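Local coordinates for proteolytically activated form of PPO4 Tyrosinase (Agaricus bisporus var. bisporus H97, PDB 4OUA), which oxidises monophenols to o-diphenols and these on to reactive o-quinones at a coupled dicopper centre, the first step of melanin synthesis, at residues A[9-15]-A[348-352]; A[27-31]-A[125-129]; A[34-38]-A[101-105]; A[108-114]-A[152-156]. All blocks are in the same frame, centred on the assembly; numbering follows the deposited sequence.

Contact 1: residues A[9-15]-A[348-352]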
# COMPACT_ATOMS: atom_id res chain seq x y z
N THR A 9 -15.79 6.07 2.38
CA THR A 9 -17.10 6.63 2.10
C THR A 9 -16.98 8.03 1.52
O THR A 9 -15.91 8.64 1.56
CB THR A 9 -17.98 6.69 3.37
OG1 THR A 9 -19.32 7.04 3.01
CG2 THR A 9 -17.43 7.72 4.35
N GLY A 10 -18.08 8.55 0.97
CA GLY A 10 -18.10 9.90 0.44
C GLY A 10 -17.92 9.97 -1.06
O GLY A 10 -17.39 10.94 -1.59
N GLY A 11 -18.37 8.93 -1.76
CA GLY A 11 -18.27 8.88 -3.21
C GLY A 11 -16.89 8.51 -3.69
O GLY A 11 -16.03 8.12 -2.90
N VAL A 12 -16.67 8.62 -5.00
CA VAL A 12 -15.37 8.28 -5.58
C VAL A 12 -14.42 9.47 -5.59
O VAL A 12 -14.57 10.40 -6.38
CB VAL A 12 -15.53 7.76 -7.03
CG1 VAL A 12 -14.16 7.57 -7.67
CG2 VAL A 12 -16.31 6.45 -7.04
N LYS A 13 -13.44 9.43 -4.70
CA LYS A 13 -12.43 10.48 -4.62
C LYS A 13 -11.06 9.96 -5.06
O LYS A 13 -10.83 8.75 -5.09
CB LYS A 13 -12.35 11.05 -3.20
CG LYS A 13 -13.58 11.83 -2.78
CD LYS A 13 -13.88 12.95 -3.76
CE LYS A 13 -15.08 13.77 -3.31
NZ LYS A 13 -16.28 12.93 -3.09
N ASN A 14 -10.16 10.88 -5.39
CA ASN A 14 -8.84 10.50 -5.88
C ASN A 14 -7.81 10.31 -4.78
O ASN A 14 -7.79 11.04 -3.79
CB ASN A 14 -8.33 11.54 -6.87
CG ASN A 14 -8.98 11.43 -8.23
OD1 ASN A 14 -9.52 10.38 -8.59
ND2 ASN A 14 -8.94 12.51 -9.00
N ARG A 15 -6.95 9.32 -4.97
CA ARG A 15 -5.76 9.18 -4.15
C ARG A 15 -4.69 10.10 -4.73
O ARG A 15 -4.22 9.89 -5.84
CB ARG A 15 -5.28 7.73 -4.13
CG ARG A 15 -6.29 6.75 -3.56
CD ARG A 15 -5.80 5.32 -3.64
NE ARG A 15 -6.71 4.40 -2.97
CZ ARG A 15 -6.56 3.08 -2.97
NH1 ARG A 15 -5.54 2.52 -3.61
NH2 ARG A 15 -7.44 2.31 -2.34
N ASN A 348 -14.77 3.19 -3.98
CA ASN A 348 -14.85 4.64 -3.81
C ASN A 348 -13.52 5.37 -3.93
O ASN A 348 -13.25 6.30 -3.18
CB ASN A 348 -15.49 4.97 -2.46
CG ASN A 348 -16.96 5.28 -2.57
OD1 ASN A 348 -17.57 5.11 -3.63
ND2 ASN A 348 -17.56 5.74 -1.48
N TYR A 349 -12.69 4.95 -4.88
CA TYR A 349 -11.43 5.64 -5.11
C TYR A 349 -11.03 5.63 -6.59
O TYR A 349 -11.63 4.92 -7.40
CB TYR A 349 -10.31 5.04 -4.26
CG TYR A 349 -9.74 3.74 -4.77
CD1 TYR A 349 -8.61 3.73 -5.59
CD2 TYR A 349 -10.30 2.52 -4.43
CE1 TYR A 349 -8.08 2.55 -6.06
CE2 TYR A 349 -9.78 1.33 -4.90
CZ TYR A 349 -8.66 1.35 -5.71
OH TYR A 349 -8.13 0.17 -6.18
N SER A 350 -10.02 6.42 -6.91
CA SER A 350 -9.50 6.52 -8.27
C SER A 350 -8.22 7.34 -8.26
O SER A 350 -7.76 7.77 -7.21
CB SER A 350 -10.54 7.15 -9.21
OG SER A 350 -10.02 7.28 -10.52
N TYR A 351 -7.64 7.55 -9.44
CA TYR A 351 -6.39 8.29 -9.54
C TYR A 351 -6.53 9.49 -10.47
O TYR A 351 -7.27 9.44 -11.45
CB TYR A 351 -5.26 7.37 -10.01
CG TYR A 351 -5.05 6.19 -9.08
CD1 TYR A 351 -4.22 6.30 -7.97
CD2 TYR A 351 -5.69 4.98 -9.31
CE1 TYR A 351 -4.03 5.23 -7.12
CE2 TYR A 351 -5.50 3.90 -8.46
CZ TYR A 351 -4.67 4.03 -7.37
OH TYR A 351 -4.48 2.97 -6.52
N PRO A 352 -5.82 10.58 -10.15
CA PRO A 352 -5.89 11.85 -10.88
C PRO A 352 -5.37 11.74 -12.31
O PRO A 352 -5.56 12.68 -13.09
CB PRO A 352 -5.00 12.78 -10.05
CG PRO A 352 -4.08 11.88 -9.31
CD PRO A 352 -4.87 10.64 -9.02

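Contact 2: residues A[27-31]-A[125-129]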
# COMPACT_ATOMS: atom_id res chain seq x y z
N PHE A 27 -5.98 17.52 4.43
CA PHE A 27 -5.63 16.13 4.18
C PHE A 27 -4.42 15.68 4.99
O PHE A 27 -4.42 14.59 5.56
CB PHE A 27 -5.36 15.90 2.69
CG PHE A 27 -6.61 15.78 1.86
CD1 PHE A 27 -7.79 15.32 2.41
CD2 PHE A 27 -6.60 16.12 0.52
CE1 PHE A 27 -8.94 15.20 1.65
CE2 PHE A 27 -7.74 16.01 -0.25
CZ PHE A 27 -8.91 15.55 0.31
N PHE A 28 -3.39 16.52 5.03
CA PHE A 28 -2.16 16.17 5.72
C PHE A 28 -2.37 16.10 7.23
O PHE A 28 -1.89 15.18 7.89
CB PHE A 28 -1.05 17.17 5.38
CG PHE A 28 0.30 16.79 5.93
CD1 PHE A 28 0.97 15.69 5.43
CD2 PHE A 28 0.89 17.53 6.93
CE1 PHE A 28 2.22 15.33 5.92
CE2 PHE A 28 2.13 17.18 7.43
CZ PHE A 28 2.80 16.08 6.92
N THR A 29 -3.09 17.08 7.77
CA THR A 29 -3.41 17.11 9.19
C THR A 29 -4.23 15.89 9.60
O THR A 29 -3.95 15.26 10.63
CB THR A 29 -4.19 18.37 9.57
OG1 THR A 29 -3.34 19.52 9.47
CG2 THR A 29 -4.71 18.27 11.00
N LEU A 30 -5.23 15.56 8.80
CA LEU A 30 -6.10 14.43 9.10
C LEU A 30 -5.34 13.11 9.02
O LEU A 30 -5.61 12.18 9.78
CB LEU A 30 -7.30 14.40 8.14
CG LEU A 30 -8.39 15.44 8.39
CD1 LEU A 30 -9.53 15.27 7.38
CD2 LEU A 30 -8.91 15.33 9.81
N TYR A 31 -4.38 13.04 8.10
CA TYR A 31 -3.59 11.84 7.91
C TYR A 31 -2.63 11.61 9.07
O TYR A 31 -2.48 10.49 9.56
CB TYR A 31 -2.82 11.91 6.59
CG TYR A 31 -2.21 10.59 6.17
CD1 TYR A 31 -2.98 9.61 5.55
CD2 TYR A 31 -0.86 10.33 6.38
CE1 TYR A 31 -2.43 8.40 5.17
CE2 TYR A 31 -0.30 9.12 6.00
CZ TYR A 31 -1.09 8.17 5.39
OH TYR A 31 -0.54 6.96 5.01
N ASP A 125 -13.34 12.99 1.91
CA ASP A 125 -12.58 12.94 0.66
C ASP A 125 -11.22 12.28 0.86
O ASP A 125 -10.51 12.01 -0.11
CB ASP A 125 -12.38 14.35 0.10
CG ASP A 125 -13.69 15.05 -0.20
OD1 ASP A 125 -14.72 14.35 -0.37
OD2 ASP A 125 -13.69 16.30 -0.28
N LEU A 126 -10.86 12.02 2.11
CA LEU A 126 -9.55 11.48 2.43
C LEU A 126 -9.33 10.10 1.82
O LEU A 126 -10.14 9.19 2.00
CB LEU A 126 -9.34 11.42 3.94
CG LEU A 126 -7.97 10.91 4.38
CD1 LEU A 126 -6.87 11.77 3.79
CD2 LEU A 126 -7.87 10.87 5.90
N ARG A 127 -8.22 9.95 1.11
CA ARG A 127 -7.84 8.68 0.50
C ARG A 127 -6.34 8.45 0.67
O ARG A 127 -5.59 9.39 0.93
CB ARG A 127 -8.21 8.66 -0.99
CG ARG A 127 -9.69 8.84 -1.28
CD ARG A 127 -10.50 7.64 -0.82
NE ARG A 127 -11.89 7.72 -1.27
CZ ARG A 127 -12.84 8.40 -0.65
NH1 ARG A 127 -12.57 9.06 0.47
NH2 ARG A 127 -14.08 8.41 -1.13
N GLN A 128 -5.91 7.21 0.52
CA GLN A 128 -4.49 6.88 0.68
C GLN A 128 -3.65 7.42 -0.47
O GLN A 128 -3.79 6.97 -1.61
CB GLN A 128 -4.31 5.37 0.80
CG GLN A 128 -2.85 4.93 0.91
CD GLN A 128 -2.13 5.54 2.10
OE1 GLN A 128 -1.04 6.08 1.97
NE2 GLN A 128 -2.75 5.44 3.27
N PRO A 129 -2.77 8.39 -0.18
CA PRO A 129 -1.87 8.97 -1.18
C PRO A 129 -0.88 7.94 -1.72
O PRO A 129 -0.59 6.96 -1.03
CB PRO A 129 -1.15 10.08 -0.41
CG PRO A 129 -1.20 9.63 1.01
CD PRO A 129 -2.53 8.94 1.16

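Contact 3: residues A[34-38]-A[101-105]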
# COMPACT_ATOMS: atom_id res chain seq x y z
N ALA A 34 -4.91 10.72 12.16
CA ALA A 34 -5.54 9.41 12.05
C ALA A 34 -4.52 8.29 12.09
O ALA A 34 -4.77 7.22 12.66
CB ALA A 34 -6.37 9.33 10.78
N LEU A 35 -3.36 8.52 11.48
CA LEU A 35 -2.30 7.52 11.45
C LEU A 35 -1.72 7.30 12.85
O LEU A 35 -1.44 6.17 13.24
CB LEU A 35 -1.20 7.94 10.47
CG LEU A 35 -0.05 6.95 10.29
CD1 LEU A 35 -0.57 5.59 9.88
CD2 LEU A 35 0.93 7.48 9.26
N GLN A 36 -1.56 8.39 13.59
CA GLN A 36 -1.10 8.30 14.97
C GLN A 36 -2.17 7.62 15.82
O GLN A 36 -1.86 6.89 16.76
CB GLN A 36 -0.77 9.69 15.52
CG GLN A 36 -0.22 9.69 16.94
CD GLN A 36 1.20 9.17 17.02
OE1 GLN A 36 2.10 9.69 16.36
NE2 GLN A 36 1.41 8.13 17.82
N ALA A 37 -3.43 7.87 15.48
CA ALA A 37 -4.55 7.33 16.23
C ALA A 37 -4.61 5.80 16.14
O ALA A 37 -4.84 5.13 17.15
CB ALA A 37 -5.85 7.94 15.74
N ILE A 38 -4.41 5.27 14.94
CA ILE A 38 -4.49 3.83 14.73
C ILE A 38 -3.20 3.13 15.16
O ILE A 38 -3.20 1.93 15.44
CB ILE A 38 -4.79 3.48 13.26
CG1 ILE A 38 -3.67 3.97 12.35
CG2 ILE A 38 -6.12 4.08 12.84
CD1 ILE A 38 -3.88 3.63 10.89
N LEU A 101 -8.49 3.74 8.04
CA LEU A 101 -7.75 4.98 8.24
C LEU A 101 -8.66 6.20 8.14
O LEU A 101 -8.45 7.20 8.83
CB LEU A 101 -6.61 5.09 7.23
CG LEU A 101 -5.63 6.24 7.48
CD1 LEU A 101 -5.02 6.13 8.87
CD2 LEU A 101 -4.54 6.24 6.42
N GLN A 102 -9.67 6.13 7.27
CA GLN A 102 -10.64 7.21 7.14
C GLN A 102 -11.53 7.27 8.38
O GLN A 102 -11.83 8.36 8.88
CB GLN A 102 -11.50 7.03 5.89
CG GLN A 102 -12.47 8.18 5.66
CD GLN A 102 -13.59 7.83 4.71
OE1 GLN A 102 -14.12 6.72 4.73
NE2 GLN A 102 -13.97 8.78 3.86
N GLU A 103 -11.95 6.10 8.86
CA GLU A 103 -12.83 6.01 10.01
C GLU A 103 -12.23 6.73 11.21
O GLU A 103 -12.94 7.39 11.97
CB GLU A 103 -13.10 4.54 10.35
CG GLU A 103 -14.23 4.33 11.35
CD GLU A 103 -14.60 2.87 11.52
OE1 GLU A 103 -15.81 2.56 11.60
OE2 GLU A 103 -13.68 2.02 11.58
N ALA A 104 -10.92 6.60 11.37
CA ALA A 104 -10.21 7.31 12.43
C ALA A 104 -10.19 8.80 12.14
O ALA A 104 -10.26 9.63 13.05
CB ALA A 104 -8.79 6.77 12.58
N ALA A 105 -10.11 9.14 10.85
CA ALA A 105 -10.04 10.54 10.43
C ALA A 105 -11.37 11.25 10.64
O ALA A 105 -11.41 12.48 10.76
CB ALA A 105 -9.62 10.62 8.97

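Contact 4: residues A[108-114]-A[152-156]. With TEW (6-tungstotellurate(VI)), chain G.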
# COMPACT_ATOMS: atom_id res chain seq x y z
N ILE A 108 -11.42 12.26 14.17
CA ILE A 108 -10.48 13.36 14.27
C ILE A 108 -11.14 14.67 13.87
O ILE A 108 -10.95 15.70 14.52
CB ILE A 108 -9.24 13.13 13.39
CG1 ILE A 108 -8.47 11.89 13.86
CG2 ILE A 108 -8.35 14.36 13.39
CD1 ILE A 108 -8.01 11.97 15.29
N ALA A 109 -11.93 14.62 12.80
CA ALA A 109 -12.57 15.81 12.25
C ALA A 109 -13.64 16.38 13.18
O ALA A 109 -14.13 17.49 12.97
CB ALA A 109 -13.18 15.50 10.89
N LYS A 110 -14.00 15.62 14.21
CA LYS A 110 -14.99 16.05 15.18
C LYS A 110 -14.34 16.77 16.36
O LYS A 110 -15.02 17.45 17.13
CB LYS A 110 -15.81 14.87 15.69
CG LYS A 110 -16.51 14.09 14.59
CD LYS A 110 -17.28 15.02 13.66
CE LYS A 110 -17.81 14.28 12.44
NZ LYS A 110 -18.46 15.20 11.47
N LYS A 111 -13.03 16.62 16.49
CA LYS A 111 -12.29 17.26 17.57
C LYS A 111 -11.96 18.71 17.24
O LYS A 111 -11.60 19.49 18.12
CB LYS A 111 -11.00 16.49 17.87
CG LYS A 111 -11.22 15.07 18.34
CD LYS A 111 -9.90 14.41 18.72
CE LYS A 111 -10.10 12.95 19.10
NZ LYS A 111 -10.68 12.16 17.99
N PHE A 112 -12.07 19.07 15.96
CA PHE A 112 -11.83 20.44 15.54
C PHE A 112 -12.92 21.36 16.07
O PHE A 112 -14.10 21.01 16.02
CB PHE A 112 -11.73 20.53 14.02
CG PHE A 112 -10.46 19.95 13.46
CD1 PHE A 112 -10.39 18.62 13.09
CD2 PHE A 112 -9.34 20.75 13.29
CE1 PHE A 112 -9.22 18.08 12.58
CE2 PHE A 112 -8.17 20.22 12.78
CZ PHE A 112 -8.11 18.89 12.42
N THR A 113 -12.53 22.52 16.56
CA THR A 113 -13.47 23.47 17.15
C THR A 113 -14.01 24.43 16.11
O THR A 113 -15.08 25.01 16.27
CB THR A 113 -12.81 24.27 18.29
OG1 THR A 113 -12.18 23.38 19.21
CG2 THR A 113 -13.86 25.10 19.02
N VAL A 114 -13.26 24.60 15.02
CA VAL A 114 -13.67 25.50 13.95
C VAL A 114 -13.63 24.79 12.60
O VAL A 114 -12.83 23.87 12.39
CB VAL A 114 -12.76 26.74 13.89
CG1 VAL A 114 -13.01 27.63 15.10
CG2 VAL A 114 -11.30 26.33 13.82
N THR A 152 -2.40 21.50 11.29
CA THR A 152 -3.32 22.47 11.87
C THR A 152 -3.94 21.90 13.14
O THR A 152 -4.47 20.79 13.14
CB THR A 152 -4.43 22.87 10.88
OG1 THR A 152 -3.85 23.58 9.78
CG2 THR A 152 -5.45 23.76 11.56
N ASN A 153 -3.87 22.66 14.23
CA ASN A 153 -4.41 22.21 15.50
C ASN A 153 -5.94 22.29 15.51
O ASN A 153 -6.54 22.89 14.62
CB ASN A 153 -3.83 23.04 16.65
CG ASN A 153 -3.67 22.22 17.91
OD1 ASN A 153 -4.24 21.14 18.04
ND2 ASN A 153 -2.88 22.74 18.85
N TYR A 154 -6.55 21.68 16.52
CA TYR A 154 -8.01 21.58 16.58
C TYR A 154 -8.68 22.94 16.79
O TYR A 154 -9.91 23.04 16.73
CB TYR A 154 -8.42 20.62 17.70
CG TYR A 154 -7.89 19.22 17.52
CD1 TYR A 154 -8.44 18.36 16.57
CD2 TYR A 154 -6.85 18.75 18.30
CE1 TYR A 154 -7.96 17.07 16.41
CE2 TYR A 154 -6.36 17.46 18.14
CZ TYR A 154 -6.92 16.63 17.19
OH TYR A 154 -6.44 15.35 17.03
N ASP A 155 -7.88 23.97 17.03
CA ASP A 155 -8.41 25.32 17.18
C ASP A 155 -8.14 26.17 15.94
O ASP A 155 -8.67 27.27 15.80
CB ASP A 155 -7.82 25.99 18.43
CG ASP A 155 -6.32 25.80 18.54
OD1 ASP A 155 -5.66 25.68 17.49
OD2 ASP A 155 -5.81 25.78 19.68
N GLY A 156 -7.30 25.65 15.05
CA GLY A 156 -6.99 26.34 13.81
C GLY A 156 -5.54 26.79 13.73
O GLY A 156 -5.03 27.08 12.64
O1 TEW G . -15.42 28.37 9.26
O2 TEW G . -17.34 29.67 10.40
O3 TEW G . -16.26 30.28 7.77
O4 TEW G . -15.05 30.12 11.34
O5 TEW G . -16.11 32.20 9.70
O6 TEW G . -13.84 30.81 9.02
O7 TEW G . -17.69 27.99 8.09
O8 TEW G . -14.10 28.81 6.73
O9 TEW G . -16.57 28.76 5.49
O10 TEW G . -15.76 26.63 7.09
O11 TEW G . -18.83 27.35 10.65
O12 TEW G . -16.99 25.93 9.54
O13 TEW G . -16.44 27.55 11.70
O14 TEW G . -18.20 28.83 12.96
O15 TEW G . -17.06 31.32 12.82
O16 TEW G . -15.56 29.27 13.87
O17 TEW G . -19.18 25.65 8.30
O18 TEW G . -17.03 24.15 7.25
O19 TEW G . -18.23 26.19 5.85
O20 TEW G . -18.18 25.22 11.91
O21 TEW G . -18.63 23.51 9.97
O22 TEW G . -20.72 25.18 10.58
O23 TEW G . -19.94 26.79 13.30
O31 TEW G . -17.36 26.47 14.24
TE1 TEW G . -17.13 27.81 9.93
W1 TEW G . -15.48 30.60 9.51
W2 TEW G . -15.80 28.55 7.02
W3 TEW G . -16.55 29.70 12.52
W4 TEW G . -17.47 25.81 7.36
W5 TEW G . -19.05 25.18 10.17
W6 TEW G . -18.26 26.91 12.83

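Contact 1: residues A[9-15]-A[348-352]
A two-residue parallel pairing can join parts of a chain far apart in sequence. Here strand 13-14 runs beside strand 349-350, with Lys13 bridged to Tyr349 and Asn14 to Ser350. Of the backbone bonds, Arg15 N to Ser350 O is the strong one (2.8 Å); Lys13 N to Asn348 O (3.5 Å) and Ser350 N to Lys13 O (3.1 Å) are weak. Two CA-H...O contacts, Tyr349 CA to Lys13 O and Asn14 CA to Ser350 O (both 3.2 Å), add to the seam. Lys13 NZ bonds Gly10 O (2.7 Å) within its own segment.

The buried Arg15 guanidinium lies flat on the Tyr349 ring, a cation-pi stack with CZ 3.5 Å from the ring centroid, while NH1 makes a weak bond to Tyr351 OH (3.1 Å). Its charge is met by a salt bridge from NH2 to Glu98, and both tyrosine hydroxyls bond Asp286. Asn14 ND2 bonds Asp355, and Asn348 O has a second donor, Arg127 NE, besides the weak strand bond. The result is a two-stranded parallel sheet joining the chain near its N-terminus to residues more than 330 positions later, its arginine linked to helices 86-109 and 277-295, which carry copper ligands His90 and His282.

Contact 2: residues A[27-31]-A[125-129]
This is a buried, largely apolar contact between a helix and an irregular segment: one turn of helix 25-39 packs against the chain as it leaves helix 116-125. Three side chains of the helix do the work, Phe27, Leu30 and Tyr31, spaced so that they line one side of it; the bond from Tyr31 N to Phe27 O (3.0 Å) joins the first and last of them through the backbone.

Leu126 is the chief partner. Its CD1 lies 3.9 Å from Phe27 CD1, and its CD2 is 4.2 Å from Leu30 CB, so the two methyls meet different residues of the helix. The Phe27 ring also turns an edge to Asp125, with CZ 3.7 Å from CB. Such packing is a worked case of how the largely helical tyrosinase fold builds its interior: an extended connection is wedged among helices, and here Leu126 also touches Ala105 of helix 86-109, while Leu30 reaches back to Trp119 and Ala122 of helix 116-125.

Further along, Tyr31 extends past Leu126 to the end of the segment, where its CE1 is 4.0 Å from Pro129 CD and its hydroxyl approaches the Gln128 side chain. The backbone of Gln128 is held from elsewhere, its N by Glu98 and its O by Ser283 of helix 277-295; the Gln128 side chain lies about 8 Å from that of the copper ligand His282.

Contact 3: residues A[34-38]-A[101-105]
Alanine lets helices approach closely, and the crossing of helix 25-39 with helix 86-109 illustrates the rule: the axes of the two short segments pass 8.6 Å apart at a steep 106°. Helix 86-109 belongs to the tyrosinase central domain and carries copper ligand His90, though this crossing lies away from the copper site. Leu101 comes first. Its CD1 meets Ile38 CD1 at 3.4 Å, a tight approach, and also lies 4.0 Å from Ala34 CB and 3.9 Å from Leu35 N, so one methyl sits against both side chain and backbone of the other helix. Its carbonyl O is 3.6 Å from Ala34 CB.

Ala104, one turn on, points toward the partner. Its CB touches Ala34 CB at 4.0 Å and Ile38 CG2 at 3.8 Å. Ala105 completes the walk: Ala34 CB lies 3.7 Å from Ala105 N and 3.9 Å from Ala105 CB, so the small side chain rests directly on the opposing main chain. Beyond the pair, Tyr97 and Phe49 pack against Leu35 and Ile38.

With methyl groups meeting one another and the opposing main chain, and polar bonding absent between these segments, cohesion here depends on van der Waals fit and exclusion of water; the small Ala34 and Ala104 side chains leave the CA atoms of Ala34 and Ala105 just 4.9 Å apart.

Contact 4: residues A[108-114]-A[152-156]
A type I beta turn, Asn153 to Gly156, forms the connection of a beta hairpin, linking antiparallel strands 148-152 and 158-162, and in this contact it docks on the chain that leaves helix 86-109. That chain supplies Thr113 and Val114 to the pocket of the cocrystallised 6-tungstotellurate, whose other residues, His115 to Glu118, follow directly.

The turn is closed by Gly156 N to Asn153 O (2.9 Å) and braced by Tyr154 N to Asn153 OD1 (2.8 Å). Gly156 adopts positive phi, where a side chain would collide with the preceding carbonyl. The main link across the segments is a strong, nearly straight bond from Thr113 N to Tyr154 O (2.7 Å); Thr113 OG1 adds a weak one to the same oxygen (3.4 Å), and Phe112 CA approaches it in a CA-H...O contact.

Beside these polar links lies an aromatic pair. The edge of Tyr154 points to the face of Phe112 in an edge-to-face contact, with ring centroids 5.0 Å apart and planes at 59°. Phe112 also stacks on Trp119, and it touches Thr29 of helix 25-39. Lys111 CB packs at 3.4 Å on Tyr154 CE1, and Ile108 CG2 lies 4.1 Å from that same carbon. Val114 meets two partners: its CG2 is 3.4 Å from Asp155 O, while its CG1 is 3.3 Å from O16 of the tungstotellurate.

Contacts 2 and 3 are buried and share helix 25-39, packing it on a connecting segment and on helix 86-109; Tyr31 and Leu101 touch where they adjoin. Contacts 1 and 4 are only partly buried, and both rely on backbone hydrogen bonds that the two buried contacts lack between their segments. Their aromatic chemistry differs too: contact 1 sets a buried cation on a ring, contact 4 pairs two rings, while its Thr113 and Val114 meet the cocrystallised tungstotellurate. Arg127 of contact 2 bonds Asn348 O of contact 1, and Thr29 OG1 reaches Thr152 N of contact 4, so contact 2 touches each of the others. Contacts 3 and 4 draw on successive parts of helix 86-109.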